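Local coordinates for organophosphorus hydrolase (Pseudomonas pseudoalcaligenes, PDB 4LE6), which probably hydrolyses organophosphate triesters with a pair of zinc ions held in a metallo-beta-lactamase fold, at residues Q277-V290 and G301-V315. Numbering follows the deposited sequence. Where two conformers were deposited one is given.
Sequences QRILAEAATDKLWV and GHVRKEAQGYAWVPV
The ring of Y310 turns one face to L280 of helix 277-286: L280 CB sits 3.9 Å from the centroid of the Y310 ring and only 10° off its normal, a CH-pi contact over the centre of the face. A284 CB meets the same ring at its edge. With CG anti to its carbonyl carbon, Y310 carries the ring over L280, and the ring's far end reaches A281, whose CB is 3.5 Å from Y310 OH. On the neighbouring strand, V303 divides its branches, CG1 facing L280 CD2 and CG2 standing 3.9 Å from A283 CB, while A284 CA approaches V303 O in a CA-H...O contact. Strand 289-290 then joins strand 301-305 edge to edge: V290 N donates to G301 O over 2.9 Å, and G301 N returns a longer bond to V290 O. Beside this pair, H302 CE1 hangs 3.1 Å above one face of the W289 ring, the two planes inclined at 44°.

Waters serve backbone polar groups alongside this tight packing: one accepts a hydrogen bond from V303 N, and another donates to both A284 O and V303 O. The looser side is the Q277 end, where a third accepts from Y310 OH at 2.7 Å and donates to Q277 O and OE1. The helix runs across strand 301-305 at 100° between their directions, covering one face of a mixed sheet, as in the alpha-beta/beta-alpha sandwich of the metallo-beta-lactamase superfamily.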
loop_
_atom_site.group_PDB
_atom_site.type_symbol
_atom_site.label_atom_id
_atom_site.label_comp_id
_atom_site.label_asym_id
_atom_site.label_seq_id
_atom_site.Cartn_x
_atom_site.Cartn_y
_atom_site.Cartn_z
ATOM N N GLN A 277 -8.320 -23.102 -2.052
ATOM C CA GLN A 277 -9.640 -23.033 -1.408
ATOM C C GLN A 277 -9.541 -23.245 0.106
ATOM O O GLN A 277 -10.103 -22.466 0.913
ATOM C CB GLN A 277 -10.572 -24.066 -2.017
ATOM C CG GLN A 277 -11.002 -23.720 -3.436
ATOM C CD GLN A 277 -12.161 -22.725 -3.493
ATOM O OE1 GLN A 277 -12.474 -22.044 -2.510
ATOM N NE2 GLN A 277 -12.804 -22.640 -4.653
ATOM N N ARG A 278 -8.792 -24.277 0.496
ATOM C CA ARG A 278 -8.643 -24.590 1.914
ATOM C C ARG A 278 -7.938 -23.477 2.687
ATOM O O ARG A 278 -8.396 -23.052 3.772
ATOM C CB ARG A 278 -7.868 -25.892 2.082
ATOM C CG ARG A 278 -7.584 -26.252 3.521
ATOM C CD ARG A 278 -7.149 -27.705 3.644
ATOM N NE ARG A 278 -5.899 -27.956 2.923
ATOM C CZ ARG A 278 -4.687 -27.717 3.412
ATOM N NH1 ARG A 278 -3.617 -27.986 2.677
ATOM N NH2 ARG A 278 -4.532 -27.214 4.628
ATOM N N ILE A 279 -6.813 -23.022 2.151
ATOM C CA ILE A 279 -6.025 -21.996 2.824
ATOM C C ILE A 279 -6.807 -20.677 2.907
ATOM O O ILE A 279 -6.727 -19.953 3.906
ATOM C CB ILE A 279 -4.675 -21.792 2.107
ATOM C CG1 ILE A 279 -3.797 -23.055 2.247
ATOM C CG2 ILE A 279 -3.922 -20.566 2.658
ATOM C CD1 ILE A 279 -3.472 -23.459 3.682
ATOM N N LEU A 280 -7.556 -20.345 1.860
ATOM C CA LEU A 280 -8.314 -19.095 1.889
ATOM C C LEU A 280 -9.389 -19.215 2.954
ATOM O O LEU A 280 -9.574 -18.296 3.775
ATOM C CB LEU A 280 -8.948 -18.796 0.531
ATOM C CG LEU A 280 -8.003 -18.299 -0.561
ATOM C CD1 LEU A 280 -8.746 -18.278 -1.895
ATOM C CD2 LEU A 280 -7.447 -16.914 -0.220
ATOM N N ALA A 281 -10.083 -20.353 2.961
ATOM C CA ALA A 281 -11.125 -20.565 3.960
ATOM C C ALA A 281 -10.558 -20.421 5.381
ATOM O O ALA A 281 -11.139 -19.718 6.222
ATOM C CB ALA A 281 -11.765 -21.926 3.775
ATOM N N GLU A 282 -9.413 -21.064 5.636
ATOM C CA GLU A 282 -8.775 -21.006 6.955
ATOM C C GLU A 282 -8.305 -19.593 7.326
ATOM O O GLU A 282 -8.502 -19.133 8.457
ATOM C CB GLU A 282 -7.578 -21.975 6.993
ATOM C CG GLU A 282 -6.609 -21.764 8.139
ATOM C CD GLU A 282 -5.520 -22.828 8.183
ATOM O OE1 GLU A 282 -5.350 -23.556 7.176
ATOM O OE2 GLU A 282 -4.838 -22.936 9.227
ATOM N N ALA A 283 -7.657 -18.916 6.390
ATOM C CA ALA A 283 -7.182 -17.559 6.644
ATOM C C ALA A 283 -8.361 -16.640 6.964
ATOM O O ALA A 283 -8.285 -15.798 7.871
ATOM C CB ALA A 283 -6.439 -17.031 5.435
ATOM N N ALA A 284 -9.455 -16.792 6.220
ATOM C CA ALA A 284 -10.635 -15.950 6.457
ATOM C C ALA A 284 -11.272 -16.266 7.811
ATOM O O ALA A 284 -11.647 -15.361 8.571
ATOM C CB ALA A 284 -11.673 -16.134 5.341
ATOM N N THR A 285 -11.412 -17.555 8.103
ATOM C CA THR A 285 -12.028 -17.979 9.358
ATOM C C THR A 285 -11.232 -17.566 10.600
ATOM O O THR A 285 -11.796 -17.055 11.567
ATOM C CB THR A 285 -12.177 -19.503 9.373
ATOM O OG1 THR A 285 -13.194 -19.869 8.436
ATOM C CG2 THR A 285 -12.535 -20.013 10.771
ATOM N N ASP A 286 -9.931 -17.817 10.583
ATOM C CA ASP A 286 -9.066 -17.537 11.730
ATOM C C ASP A 286 -8.527 -16.090 11.713
ATOM O O ASP A 286 -7.743 -15.720 12.579
ATOM C CB ASP A 286 -7.881 -18.516 11.740
ATOM C CG ASP A 286 -8.313 -19.979 11.879
ATOM O OD1 ASP A 286 -9.370 -20.250 12.487
ATOM O OD2 ASP A 286 -7.585 -20.867 11.381
ATOM N N LYS A 287 -8.952 -15.292 10.735
ATOM C CA LYS A 287 -8.544 -13.879 10.622
ATOM C C LYS A 287 -7.034 -13.674 10.751
ATOM O O LYS A 287 -6.570 -12.719 11.376
ATOM C CB LYS A 287 -9.245 -13.031 11.689
ATOM C CG LYS A 287 -10.764 -13.016 11.600
ATOM C CD LYS A 287 -11.340 -12.149 12.704
ATOM C CE LYS A 287 -12.848 -12.037 12.627
ATOM N NZ LYS A 287 -13.342 -11.066 13.645
ATOM N N LEU A 288 -6.249 -14.547 10.149
ATOM C CA LEU A 288 -4.808 -14.443 10.344
ATOM C C LEU A 288 -4.245 -13.463 9.344
ATOM O O LEU A 288 -4.884 -13.149 8.340
ATOM C CB LEU A 288 -4.121 -15.800 10.244
ATOM C CG LEU A 288 -4.529 -16.719 9.100
ATOM C CD1 LEU A 288 -3.960 -16.230 7.779
ATOM C CD2 LEU A 288 -4.074 -18.132 9.404
ATOM N N TRP A 289 -3.068 -12.936 9.644
ATOM C CA TRP A 289 -2.369 -12.101 8.686
ATOM C C TRP A 289 -1.798 -13.025 7.608
ATOM O O TRP A 289 -1.391 -14.154 7.890
ATOM C CB TRP A 289 -1.217 -11.348 9.346
ATOM C CG TRP A 289 -1.599 -10.236 10.263
ATOM C CD1 TRP A 289 -1.699 -10.290 11.620
ATOM C CD2 TRP A 289 -1.896 -8.880 9.892
ATOM N NE1 TRP A 289 -2.042 -9.055 12.119
ATOM C CE2 TRP A 289 -2.176 -8.175 11.080
ATOM C CE3 TRP A 289 -1.951 -8.199 8.673
ATOM C CZ2 TRP A 289 -2.509 -6.816 11.085
ATOM C CZ3 TRP A 289 -2.286 -6.858 8.676
ATOM C CH2 TRP A 289 -2.560 -6.179 9.874
ATOM N N VAL A 290 -1.727 -12.521 6.388
ATOM C CA VAL A 290 -1.169 -13.264 5.275
ATOM C C VAL A 290 -0.021 -12.454 4.673
ATOM O O VAL A 290 -0.102 -11.225 4.594
ATOM C CB VAL A 290 -2.262 -13.538 4.239
ATOM C CG1 VAL A 290 -1.672 -13.986 2.921
ATOM C CG2 VAL A 290 -3.244 -14.590 4.785
ATOM N N GLY A 301 -1.745 -8.467 4.682
ATOM C CA GLY A 301 -3.140 -8.135 4.847
ATOM C C GLY A 301 -3.954 -9.305 5.340
ATOM O O GLY A 301 -3.393 -10.271 5.842
ATOM N N HIS A 302 -5.275 -9.207 5.191
ATOM C CA HIS A 302 -6.182 -10.250 5.646
ATOM C C HIS A 302 -7.062 -10.683 4.503
ATOM O O HIS A 302 -7.223 -9.964 3.513
ATOM C CB HIS A 302 -7.096 -9.759 6.766
ATOM C CG HIS A 302 -6.381 -9.401 8.025
ATOM N ND1 HIS A 302 -5.796 -8.169 8.223
ATOM C CD2 HIS A 302 -6.158 -10.108 9.157
ATOM C CE1 HIS A 302 -5.248 -8.132 9.424
ATOM N NE2 HIS A 302 -5.450 -9.299 10.010
ATOM N N VAL A 303 -7.630 -11.871 4.663
ATOM C CA VAL A 303 -8.601 -12.417 3.728
ATOM C C VAL A 303 -9.985 -12.335 4.348
ATOM O O VAL A 303 -10.180 -12.766 5.486
ATOM C CB VAL A 303 -8.320 -13.909 3.453
ATOM C CG1 VAL A 303 -9.299 -14.453 2.414
ATOM C CG2 VAL A 303 -6.905 -14.093 2.989
ATOM N N ARG A 304 -10.939 -11.816 3.580
ATOM C CA ARG A 304 -12.320 -11.706 4.011
ATOM C C ARG A 304 -13.170 -12.606 3.132
ATOM O O ARG A 304 -12.975 -12.674 1.914
ATOM C CB ARG A 304 -12.797 -10.258 3.869
ATOM C CG ARG A 304 -14.269 -10.025 4.192
ATOM C CD ARG A 304 -14.647 -8.530 4.078
ATOM N NE ARG A 304 -14.782 -8.104 2.684
ATOM C CZ ARG A 304 -14.179 -7.054 2.126
ATOM N NH1 ARG A 304 -13.383 -6.255 2.816
ATOM N NH2 ARG A 304 -14.392 -6.802 0.847
ATOM N N LYS A 305 -14.118 -13.296 3.751
ATOM C CA LYS A 305 -15.037 -14.115 2.994
ATOM C C LYS A 305 -16.156 -13.234 2.439
ATOM O O LYS A 305 -16.713 -12.406 3.149
ATOM C CB LYS A 305 -15.626 -15.219 3.868
ATOM C CG LYS A 305 -16.419 -16.232 3.062
ATOM C CD LYS A 305 -17.105 -17.266 3.935
ATOM C CE LYS A 305 -17.867 -18.260 3.086
ATOM N NZ LYS A 305 -18.935 -17.582 2.294
ATOM N N GLU A 306 -16.457 -13.403 1.153
ATOM C CA GLU A 306 -17.566 -12.714 0.504
ATOM C C GLU A 306 -18.696 -13.721 0.293
ATOM O O GLU A 306 -18.515 -14.900 0.565
ATOM C CB GLU A 306 -17.113 -12.151 -0.835
ATOM C CG GLU A 306 -16.111 -11.008 -0.719
ATOM C CD GLU A 306 -16.751 -9.711 -0.253
ATOM O OE1 GLU A 306 -17.878 -9.389 -0.698
ATOM O OE2 GLU A 306 -16.133 -9.005 0.570
ATOM N N ALA A 307 -19.853 -13.266 -0.182
ATOM C CA ALA A 307 -20.957 -14.172 -0.492
ATOM C C ALA A 307 -20.455 -15.264 -1.425
ATOM O O ALA A 307 -20.738 -16.441 -1.228
ATOM C CB ALA A 307 -22.107 -13.405 -1.141
ATOM N N GLN A 308 -19.691 -14.860 -2.435
ATOM C CA GLN A 308 -18.994 -15.803 -3.303
ATOM C C GLN A 308 -17.505 -15.465 -3.277
ATOM O O GLN A 308 -17.128 -14.305 -3.416
ATOM C CB GLN A 308 -19.529 -15.729 -4.734
ATOM C CG GLN A 308 -19.666 -17.095 -5.401
ATOM C CD GLN A 308 -19.617 -17.041 -6.924
ATOM O OE1 GLN A 308 -18.924 -16.206 -7.512
ATOM N NE2 GLN A 308 -20.345 -17.947 -7.570
ATOM N N GLY A 309 -16.660 -16.470 -3.077
ATOM C CA GLY A 309 -15.227 -16.252 -3.074
ATOM C C GLY A 309 -14.799 -15.367 -1.917
ATOM O O GLY A 309 -15.459 -15.337 -0.872
ATOM N N TYR A 310 -13.710 -14.629 -2.119
ATOM C CA TYR A 310 -13.025 -13.926 -1.040
ATOM C C TYR A 310 -12.583 -12.546 -1.498
ATOM O O TYR A 310 -12.713 -12.212 -2.672
ATOM C CB TYR A 310 -11.796 -14.732 -0.575
ATOM C CG TYR A 310 -12.172 -16.095 -0.027
ATOM C CD1 TYR A 310 -12.347 -17.182 -0.875
ATOM C CD2 TYR A 310 -12.387 -16.285 1.331
ATOM C CE1 TYR A 310 -12.723 -18.436 -0.378
ATOM C CE2 TYR A 310 -12.769 -17.540 1.832
ATOM C CZ TYR A 310 -12.939 -18.598 0.967
ATOM O OH TYR A 310 -13.308 -19.834 1.440
ATOM N N ALA A 311 -12.066 -11.756 -0.562
ATOM C CA ALA A 311 -11.482 -10.458 -0.870
ATOM C C ALA A 311 -10.190 -10.307 -0.076
ATOM O O ALA A 311 -10.069 -10.841 1.028
ATOM C CB ALA A 311 -12.447 -9.334 -0.537
ATOM N N TRP A 312 -9.233 -9.589 -0.655
ATOM C CA TRP A 312 -7.952 -9.280 -0.021
ATOM C C TRP A 312 -8.047 -7.886 0.578
ATOM O O TRP A 312 -8.529 -6.976 -0.085
ATOM C CB TRP A 312 -6.868 -9.291 -1.088
ATOM C CG TRP A 312 -5.508 -8.855 -0.641
ATOM C CD1 TRP A 312 -4.769 -7.818 -1.145
ATOM C CD2 TRP A 312 -4.692 -9.474 0.366
ATOM N NE1 TRP A 312 -3.552 -7.744 -0.489
ATOM C CE2 TRP A 312 -3.486 -8.747 0.439
ATOM C CE3 TRP A 312 -4.870 -10.564 1.223
ATOM C CZ2 TRP A 312 -2.466 -9.078 1.333
ATOM C CZ3 TRP A 312 -3.845 -10.887 2.117
ATOM C CH2 TRP A 312 -2.669 -10.149 2.156
ATOM N N VAL A 313 -7.624 -7.736 1.829
ATOM C CA VAL A 313 -7.626 -6.448 2.500
ATOM C C VAL A 313 -6.198 -6.130 2.905
ATOM O O VAL A 313 -5.671 -6.714 3.859
ATOM C CB VAL A 313 -8.549 -6.429 3.729
ATOM C CG1 VAL A 313 -8.536 -5.038 4.382
ATOM C CG2 VAL A 313 -9.968 -6.787 3.318
ATOM N N PRO A 314 -5.542 -5.228 2.153
ATOM C CA PRO A 314 -4.138 -4.938 2.462
ATOM C C PRO A 314 -4.007 -4.116 3.732
ATOM O O PRO A 314 -4.887 -3.320 4.055
ATOM C CB PRO A 314 -3.671 -4.124 1.257
ATOM C CG PRO A 314 -4.942 -3.489 0.702
ATOM C CD PRO A 314 -6.055 -4.429 1.025
ATOM N N VAL A 315 -2.911 -4.318 4.448
ATOM C CA VAL A 315 -2.636 -3.535 5.632
ATOM C C VAL A 315 -2.538 -2.061 5.258
ATOM O O VAL A 315 -2.130 -1.700 4.140
ATOM C CB VAL A 315 -1.325 -3.997 6.296
ATOM C CG1 VAL A 315 -0.155 -3.686 5.407
ATOM C CG2 VAL A 315 -1.158 -3.374 7.666
HETATM O O HOH W 1 -12.449 -21.914 0.009
HETATM O O HOH W 2 -7.326 -13.175 7.120
HETATM O O HOH W 3 -11.384 -12.947 7.748
HETATM O O HOH W 4 -5.554 -10.068 12.741
#